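Local atomic coordinates of valine-pyruvate aminotransferase (Salmonella typhimurium, PDB entry 3G7Q), a protein that catalyses the pyridoxal phosphate-dependent transfer of an amino group from valine to pyruvate, a reaction that yields alanine. Residues 115-120 and 265-270; 316-321 and 340-345. All coordinates share one frame; numbering follows the deposited sequence.

Interaction 1: residues 115-120 and 265-270; sequences FNLFAG and DKTITA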
ATOM      1  N   PHE A 115       2.200  10.396 -10.817  1.00 40.80           N
ATOM      2  CA  PHE A 115       1.178  10.893 -11.746  1.00 44.43           C
ATOM      3  C   PHE A 115       0.358  11.993 -11.088  1.00 45.35           C
ATOM      4  O   PHE A 115       0.105  13.037 -11.692  1.00 48.80           O
ATOM      5  CB  PHE A 115       0.262   9.766 -12.278  1.00 46.85           C
ATOM      6  CG  PHE A 115       0.998   8.641 -13.011  1.00 50.34           C
ATOM      7  CD1 PHE A 115       2.208   8.856 -13.676  1.00 54.98           C
ATOM      8  CD2 PHE A 115       0.425   7.376 -13.099  1.00 54.78           C
ATOM      9  CE1 PHE A 115       2.854   7.814 -14.357  1.00 55.86           C
ATOM     10  CE2 PHE A 115       1.058   6.353 -13.782  1.00 45.08           C
ATOM     11  CZ  PHE A 115       2.276   6.575 -14.415  1.00 52.32           C
ATOM     12  N   ASN A 116      -0.031  11.781  -9.837  1.00 46.01           N
ATOM     13  CA  ASN A 116      -0.747  12.807  -9.087  1.00 45.95           C
ATOM     14  C   ASN A 116       0.057  14.063  -8.825  1.00 44.47           C
ATOM     15  O   ASN A 116      -0.496  15.151  -8.784  1.00 42.65           O
ATOM     16  CB  ASN A 116      -1.237  12.262  -7.740  1.00 47.08           C
ATOM     17  CG  ASN A 116      -2.521  11.493  -7.873  1.00 50.26           C
ATOM     18  OD1 ASN A 116      -3.588  12.090  -8.028  1.00 57.63           O
ATOM     19  ND2 ASN A 116      -2.437  10.165  -7.807  1.00 52.46           N
ATOM     20  N   LEU A 117       1.361  13.914  -8.631  1.00 42.05           N
ATOM     21  CA  LEU A 117       2.213  15.056  -8.312  1.00 39.74           C
ATOM     22  C   LEU A 117       2.539  15.918  -9.541  1.00 39.10           C
ATOM     23  O   LEU A 117       2.600  17.138  -9.438  1.00 36.86           O
ATOM     24  CB  LEU A 117       3.500  14.539  -7.662  1.00 40.37           C
ATOM     25  CG  LEU A 117       4.445  15.499  -6.961  1.00 45.63           C
ATOM     26  CD1 LEU A 117       3.756  16.141  -5.767  1.00 47.20           C
ATOM     27  CD2 LEU A 117       5.708  14.764  -6.514  1.00 42.98           C
ATOM     28  N   PHE A 118       2.728  15.293 -10.700  1.00 36.82           N
ATOM     29  CA  PHE A 118       3.129  16.020 -11.908  1.00 38.22           C
ATOM     30  C   PHE A 118       2.116  16.089 -13.065  1.00 38.74           C
ATOM     31  O   PHE A 118       2.305  16.900 -13.965  1.00 40.26           O
ATOM     32  CB  PHE A 118       4.451  15.432 -12.448  1.00 36.37           C
ATOM     33  CG  PHE A 118       5.608  15.554 -11.491  1.00 35.02           C
ATOM     34  CD1 PHE A 118       6.292  16.745 -11.364  1.00 36.21           C
ATOM     35  CD2 PHE A 118       6.020  14.469 -10.741  1.00 33.84           C
ATOM     36  CE1 PHE A 118       7.355  16.872 -10.484  1.00 36.48           C
ATOM     37  CE2 PHE A 118       7.073  14.575  -9.869  1.00 35.88           C
ATOM     38  CZ  PHE A 118       7.746  15.784  -9.739  1.00 36.62           C
ATOM     39  N   ALA A 119       1.092  15.239 -13.072  1.00 37.42           N
ATOM     40  CA  ALA A 119       0.105  15.215 -14.151  1.00 37.87           C
ATOM     41  C   ALA A 119      -1.275  15.584 -13.596  1.00 40.35           C
ATOM     42  O   ALA A 119      -1.441  15.741 -12.388  1.00 41.42           O
ATOM     43  CB  ALA A 119       0.068  13.853 -14.827  1.00 37.38           C
ATOM     44  N   GLY A 120      -2.258  15.731 -14.477  1.00 43.03           N
ATOM     45  CA  GLY A 120      -3.619  16.103 -14.058  1.00 45.77           C
ATOM     46  C   GLY A 120      -3.868  17.592 -14.108  1.00 47.65           C
ATOM     47  O   GLY A 120      -3.051  18.332 -14.651  1.00 47.42           O
ATOM     48  N   ASP A 265      15.253  16.193  -3.101  1.00 38.31           N
ATOM     49  CA  ASP A 265      14.551  16.255  -1.789  1.00 39.61           C
ATOM     50  C   ASP A 265      13.159  16.904  -1.785  1.00 37.88           C
ATOM     51  O   ASP A 265      12.309  16.517  -0.973  1.00 37.58           O
ATOM     52  CB  ASP A 265      15.449  16.872  -0.709  1.00 40.52           C
ATOM     53  CG  ASP A 265      16.022  18.195  -1.106  1.00 50.62           C
ATOM     54  OD1 ASP A 265      15.278  19.053  -1.618  1.00 63.68           O
ATOM     55  OD2 ASP A 265      17.235  18.379  -0.880  1.00 65.52           O
ATOM     56  N   LYS A 266      12.928  17.859  -2.687  1.00 39.35           N
ATOM     57  CA  LYS A 266      11.617  18.501  -2.801  1.00 40.95           C
ATOM     58  C   LYS A 266      10.574  17.521  -3.288  1.00 40.15           C
ATOM     59  O   LYS A 266       9.440  17.508  -2.806  1.00 37.35           O
ATOM     60  CB  LYS A 266      11.675  19.721  -3.728  1.00 43.36           C
ATOM     61  CG  LYS A 266      12.491  20.866  -3.155  1.00 48.34           C
ATOM     62  CD  LYS A 266      12.358  22.142  -3.986  1.00 51.90           C
ATOM     63  N   THR A 267      10.953  16.684  -4.244  1.00 36.43           N
ATOM     64  CA  THR A 267      10.049  15.694  -4.764  1.00 36.51           C
ATOM     65  C   THR A 267       9.759  14.655  -3.687  1.00 35.67           C
ATOM     66  O   THR A 267       8.599  14.276  -3.460  1.00 35.75           O
ATOM     67  CB  THR A 267      10.644  15.055  -6.061  1.00 34.31           C
ATOM     68  OG1 THR A 267      10.722  16.069  -7.073  1.00 37.60           O
ATOM     69  CG2 THR A 267       9.801  13.917  -6.564  1.00 35.79           C
ATOM     70  N   ILE A 268      10.810  14.223  -2.998  1.00 36.62           N
ATOM     71  CA  ILE A 268      10.667  13.231  -1.942  1.00 37.31           C
ATOM     72  C   ILE A 268       9.748  13.745  -0.828  1.00 40.68           C
ATOM     73  O   ILE A 268       8.902  13.002  -0.334  1.00 41.85           O
ATOM     74  CB  ILE A 268      12.030  12.808  -1.369  1.00 36.95           C
ATOM     75  CG1 ILE A 268      12.837  12.051  -2.454  1.00 33.79           C
ATOM     76  CG2 ILE A 268      11.869  11.919  -0.130  1.00 32.09           C
ATOM     77  CD1 ILE A 268      12.157  10.799  -3.057  1.00 31.41           C
ATOM     78  N   THR A 269       9.919  15.002  -0.457  1.00 42.93           N
ATOM     79  CA  THR A 269       9.060  15.621   0.548  1.00 45.68           C
ATOM     80  C   THR A 269       7.585  15.584   0.113  1.00 47.84           C
ATOM     81  O   THR A 269       6.723  15.202   0.897  1.00 50.96           O
ATOM     82  CB  THR A 269       9.482  17.044   0.808  1.00 45.64           C
ATOM     83  OG1 THR A 269      10.811  17.053   1.348  1.00 42.97           O
ATOM     84  CG2 THR A 269       8.528  17.701   1.815  1.00 45.09           C
ATOM     85  N   ALA A 270       7.308  15.949  -1.138  1.00 49.21           N
ATOM     86  CA  ALA A 270       5.944  15.931  -1.669  1.00 50.33           C
ATOM     87  C   ALA A 270       5.358  14.520  -1.637  1.00 53.23           C
ATOM     88  O   ALA A 270       4.180  14.327  -1.304  1.00 53.69           O
ATOM     89  CB  ALA A 270       5.919  16.493  -3.089  1.00 49.73           C
TER

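Interaction 2: residues 316-321 and 340-345; sequences QQTIAI and IFLWLW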
ATOM      1  N   GLN A 316      17.481 -17.513 -23.255  1.00 28.65           N
ATOM      2  CA  GLN A 316      18.081 -18.137 -24.429  1.00 29.80           C
ATOM      3  C   GLN A 316      17.418 -19.473 -24.746  1.00 30.25           C
ATOM      4  O   GLN A 316      17.162 -19.815 -25.916  1.00 29.95           O
ATOM      5  CB  GLN A 316      19.587 -18.310 -24.212  1.00 32.21           C
ATOM      6  CG  GLN A 316      20.343 -16.996 -24.251  1.00 34.23           C
ATOM      7  CD  GLN A 316      21.855 -17.228 -24.379  1.00 46.16           C
ATOM      8  OE1 GLN A 316      22.437 -17.989 -23.610  1.00 55.83           O
ATOM      9  NE2 GLN A 316      22.470 -16.580 -25.346  1.00 50.84           N
ATOM     10  N   GLN A 317      17.155 -20.253 -23.711  0.50 29.62           N
ATOM     11  CA  GLN A 317      16.489 -21.539 -23.888  0.50 30.70           C
ATOM     12  C   GLN A 317      15.088 -21.367 -24.461  0.50 31.92           C
ATOM     13  O   GLN A 317      14.676 -22.096 -25.373  0.50 29.01           O
ATOM     14  CB  GLN A 317      16.429 -22.262 -22.544  0.50 31.88           C
ATOM     15  CG  GLN A 317      17.778 -22.822 -22.117  0.50 33.38           C
ATOM     16  CD  GLN A 317      17.868 -23.224 -20.659  0.50 38.78           C
ATOM     17  OE1 GLN A 317      18.913 -23.719 -20.205  0.50 40.03           O
ATOM     18  NE2 GLN A 317      16.807 -22.979 -19.907  0.50 34.18           N
ATOM     19  N   THR A 318      14.362 -20.377 -23.957  1.00 30.44           N
ATOM     20  CA  THR A 318      12.995 -20.125 -24.433  1.00 30.40           C
ATOM     21  C   THR A 318      12.960 -19.676 -25.893  1.00 30.38           C
ATOM     22  O   THR A 318      12.100 -20.119 -26.685  1.00 30.21           O
ATOM     23  CB  THR A 318      12.314 -19.089 -23.517  1.00 31.15           C
ATOM     24  OG1 THR A 318      12.308 -19.594 -22.166  1.00 32.05           O
ATOM     25  CG2 THR A 318      10.885 -18.781 -24.001  1.00 29.84           C
ATOM     26  N   ILE A 319      13.895 -18.819 -26.291  1.00 29.43           N
ATOM     27  CA  ILE A 319      13.963 -18.416 -27.686  1.00 30.10           C
ATOM     28  C   ILE A 319      14.225 -19.625 -28.567  1.00 32.18           C
ATOM     29  O   ILE A 319      13.650 -19.755 -29.644  1.00 31.23           O
ATOM     30  CB  ILE A 319      15.024 -17.320 -27.905  1.00 30.14           C
ATOM     31  CG1 ILE A 319      14.523 -16.011 -27.282  1.00 32.70           C
ATOM     32  CG2 ILE A 319      15.300 -17.114 -29.416  1.00 33.13           C
ATOM     33  CD1 ILE A 319      15.544 -14.858 -27.278  1.00 34.51           C
ATOM     34  N   ALA A 320      15.113 -20.502 -28.123  1.00 29.76           N
ATOM     35  CA  ALA A 320      15.434 -21.697 -28.905  1.00 30.44           C
ATOM     36  C   ALA A 320      14.180 -22.577 -29.085  1.00 30.31           C
ATOM     37  O   ALA A 320      13.989 -23.131 -30.161  1.00 31.15           O
ATOM     38  CB  ALA A 320      16.558 -22.495 -28.268  1.00 31.03           C
ATOM     39  N   ILE A 321      13.352 -22.681 -28.040  1.00 29.89           N
ATOM     40  CA  ILE A 321      12.090 -23.447 -28.107  1.00 30.80           C
ATOM     41  C   ILE A 321      11.198 -22.795 -29.145  1.00 29.76           C
ATOM     42  O   ILE A 321      10.704 -23.461 -30.055  1.00 29.76           O
ATOM     43  CB  ILE A 321      11.375 -23.539 -26.740  1.00 31.23           C
ATOM     44  CG1 ILE A 321      12.171 -24.391 -25.743  1.00 34.68           C
ATOM     45  CG2 ILE A 321       9.960 -24.148 -26.888  1.00 30.30           C
ATOM     46  CD1 ILE A 321      11.632 -24.309 -24.284  1.00 34.55           C
ATOM     47  N   ILE A 340      11.850 -10.050 -17.719  1.00 30.23           N
ATOM     48  CA  ILE A 340      11.433 -11.463 -17.650  1.00 29.99           C
ATOM     49  C   ILE A 340      10.399 -11.868 -18.704  1.00 29.78           C
ATOM     50  O   ILE A 340       9.724 -12.910 -18.568  1.00 30.13           O
ATOM     51  CB  ILE A 340      10.882 -11.772 -16.208  1.00 29.61           C
ATOM     52  CG1 ILE A 340       9.613 -10.957 -15.872  1.00 30.60           C
ATOM     53  CG2 ILE A 340      12.021 -11.572 -15.149  1.00 30.99           C
ATOM     54  CD1 ILE A 340       8.910 -11.358 -14.521  1.00 32.42           C
ATOM     55  N   PHE A 341      10.294 -11.039 -19.740  1.00 29.86           N
ATOM     56  CA  PHE A 341       9.310 -11.237 -20.791  1.00 29.79           C
ATOM     57  C   PHE A 341       9.923 -11.392 -22.175  1.00 31.35           C
ATOM     58  O   PHE A 341      11.030 -10.958 -22.422  1.00 30.36           O
ATOM     59  CB  PHE A 341       8.393 -10.010 -20.880  1.00 30.53           C
ATOM     60  CG  PHE A 341       7.788  -9.617 -19.560  1.00 29.58           C
ATOM     61  CD1 PHE A 341       6.705 -10.314 -19.038  1.00 30.91           C
ATOM     62  CD2 PHE A 341       8.344  -8.598 -18.818  1.00 31.80           C
ATOM     63  CE1 PHE A 341       6.176  -9.975 -17.794  1.00 35.27           C
ATOM     64  CE2 PHE A 341       7.806  -8.256 -17.551  1.00 32.54           C
ATOM     65  CZ  PHE A 341       6.748  -8.932 -17.054  1.00 33.14           C
ATOM     66  N   LEU A 342       9.152 -12.013 -23.055  1.00 29.00           N
ATOM     67  CA  LEU A 342       9.419 -11.972 -24.471  1.00 29.11           C
ATOM     68  C   LEU A 342       8.208 -11.281 -25.127  1.00 29.55           C
ATOM     69  O   LEU A 342       7.034 -11.550 -24.804  1.00 29.94           O
ATOM     70  CB  LEU A 342       9.681 -13.343 -25.076  1.00 28.41           C
ATOM     71  CG  LEU A 342      10.996 -14.001 -24.681  1.00 30.25           C
ATOM     72  CD1 LEU A 342      11.042 -15.454 -25.238  1.00 29.57           C
ATOM     73  CD2 LEU A 342      12.205 -13.185 -25.163  1.00 31.36           C
ATOM     74  N   TRP A 343       8.522 -10.365 -26.019  1.00 29.01           N
ATOM     75  CA  TRP A 343       7.517  -9.616 -26.784  1.00 29.02           C
ATOM     76  C   TRP A 343       7.569 -10.152 -28.194  1.00 27.99           C
ATOM     77  O   TRP A 343       8.600 -10.014 -28.910  1.00 29.14           O
ATOM     78  CB  TRP A 343       7.842  -8.144 -26.721  1.00 29.62           C
ATOM     79  CG  TRP A 343       6.962  -7.187 -27.459  1.00 27.09           C
ATOM     80  CD1 TRP A 343       7.244  -6.528 -28.605  1.00 29.09           C
ATOM     81  CD2 TRP A 343       5.688  -6.688 -27.014  1.00 27.52           C
ATOM     82  NE1 TRP A 343       6.229  -5.684 -28.923  1.00 29.37           N
ATOM     83  CE2 TRP A 343       5.260  -5.754 -27.965  1.00 29.95           C
ATOM     84  CE3 TRP A 343       4.865  -6.966 -25.919  1.00 29.32           C
ATOM     85  CZ2 TRP A 343       4.044  -5.072 -27.859  1.00 29.17           C
ATOM     86  CZ3 TRP A 343       3.663  -6.278 -25.795  1.00 29.22           C
ATOM     87  CH2 TRP A 343       3.268  -5.346 -26.764  1.00 28.00           C
ATOM     88  N   LEU A 344       6.441 -10.743 -28.592  1.00 27.81           N
ATOM     89  CA  LEU A 344       6.317 -11.422 -29.872  1.00 29.45           C
ATOM     90  C   LEU A 344       5.513 -10.583 -30.844  1.00 28.55           C
ATOM     91  O   LEU A 344       4.390 -10.189 -30.531  1.00 29.25           O
ATOM     92  CB  LEU A 344       5.626 -12.768 -29.689  1.00 29.09           C
ATOM     93  CG  LEU A 344       6.207 -13.668 -28.566  1.00 33.82           C
ATOM     94  CD1 LEU A 344       5.419 -14.992 -28.454  1.00 30.39           C
ATOM     95  CD2 LEU A 344       7.714 -13.885 -28.727  1.00 30.44           C
ATOM     96  N   TRP A 345       6.097 -10.331 -32.014  1.00 29.14           N
ATOM     97  CA  TRP A 345       5.460  -9.598 -33.093  1.00 28.87           C
ATOM     98  C   TRP A 345       5.213 -10.566 -34.252  1.00 29.29           C
ATOM     99  O   TRP A 345       6.154 -10.973 -34.918  1.00 28.11           O
ATOM    100  CB  TRP A 345       6.316  -8.413 -33.517  1.00 29.23           C
ATOM    101  CG  TRP A 345       5.844  -7.666 -34.728  1.00 27.72           C
ATOM    102  CD1 TRP A 345       4.556  -7.564 -35.202  1.00 32.03           C
ATOM    103  CD2 TRP A 345       6.647  -6.822 -35.571  1.00 26.98           C
ATOM    104  NE1 TRP A 345       4.534  -6.768 -36.332  1.00 31.48           N
ATOM    105  CE2 TRP A 345       5.801  -6.299 -36.573  1.00 31.10           C
ATOM    106  CE3 TRP A 345       7.998  -6.472 -35.581  1.00 29.53           C
ATOM    107  CZ2 TRP A 345       6.267  -5.449 -37.576  1.00 30.56           C
ATOM    108  CZ3 TRP A 345       8.466  -5.631 -36.612  1.00 30.32           C
ATOM    109  CH2 TRP A 345       7.595  -5.152 -37.594  1.00 31.73           C
TER

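Interaction 1: residues 115-120 and 265-270
Phe118 turns the edge of its ring to Thr267: the rim carbon CZ lies 4.0 Å from Thr267 OG1, with the hydroxyl oxygen close to the ring plane and the two side chains crossing at about a right angle. One face of the same ring is taken by its own neighbour, Leu117, whose CG sits above the plane and offset toward the rim. The hydroxyl makes no hydrogen bond to the ring's segment and meets the aromatic edge at van der Waals distance. Leu117 supplies the larger apolar part of the contact. Its CG stands anti to the backbone N (chi1 -167°), which carries the forked end outward to the second helix. There the two branches straddle one methyl: Ala270 CB is 3.5 Å from Leu117 CD1, tighter than ordinary van der Waals contact, and 3.8 Å from Leu117 CD2. The second branch also reaches Thr267, with Leu117 CD2 at 4.2 Å from Thr267 CG2. Thr267 and Ala270, three residues apart, thus present their methyl groups, Thr267 CG2 and Ala270 CB, to the same leucine. The C-terminal end of helix 107-118 here meets the first turns of helix 265-278 over one face of the seven-stranded mixed sheet of the large domain, as in fold-type I aminotransferases. Beneath them, Phe118 and Thr267 both rest on Ile243, and Phe118 also touches Met183 and Pro215. The helix of Leu117 ends at this point: Ala119 N still bonds to Phe115 O, but Ala119 itself has left helical angles. At the start of the other helix, the backbone N of Thr267 is hydrogen-bonded to the side-chain oxygen OD1 of Asn264.

Interaction 2: residues 316-321 and 340-345
A long helix laid against the sheet of the small domain is the setting here: helix 299-325 packs on strand 341-345, and Leu342 is the strand residue that meets it. A single methyl does the touching. Leu342 CD1 comes 3.6 Å from Thr318 CG2 and 4.1 Å from Ile319 CG1, so it is flanked by two successive helix residues. The approaches differ: the side chains of Thr318 and Leu342 lie alongside one another, pointing opposite ways, while those of Ile319 and Leu342 run at a slant to one another. In Thr318 the methyl group lies anti to the backbone N and faces the strand, whereas the hydroxyl, on the other branch (chi1 -58°), hydrogen-bonds back to Arg314 O within the helix. The polar atom of this buried threonine is thereby satisfied without drawing on the strand, and the interface with Leu342 is wholly apolar. No hydrogen bond joins the two segments, whose nearest CA atoms, those of Ile319 and Leu342, are 8.5 Å apart. Val315 and Ile322 of the same helix also touch Leu342, and Ile333 of the adjoining strand lies against both Leu342 and Ile319. The strand itself is held on its two flanks by backbone bonds, Leu342 pairing with Met390 and Trp343 with His334. Side chains alternate along it, Leu342 and Leu344 facing the helix and Trp343 the other way, an arrangement characteristic of the helix-covered C-terminal domain sheet in class I aminotransferases.

Overall arrangement
Both contacts are mainly apolar and lack hydrogen bonds between their segments, yet they serve separate layers of the fold. Interaction 1 joins two helices over inner strands of the seven-stranded sheet, its centre about 21 Å from that of the chain, and is only partly buried, with a hydroxyl at an aromatic edge beside its aliphatic packing. Interaction 2 sets a helix on a strand of the other mixed sheet; it is more deeply enclosed, although it covers less surface, and its packing is aliphatic throughout. The two have no helix or strand in common. Their centres are 37 Å apart, on opposite sides of the chain's centre, and interaction 1 closes along the sequence before interaction 2 opens.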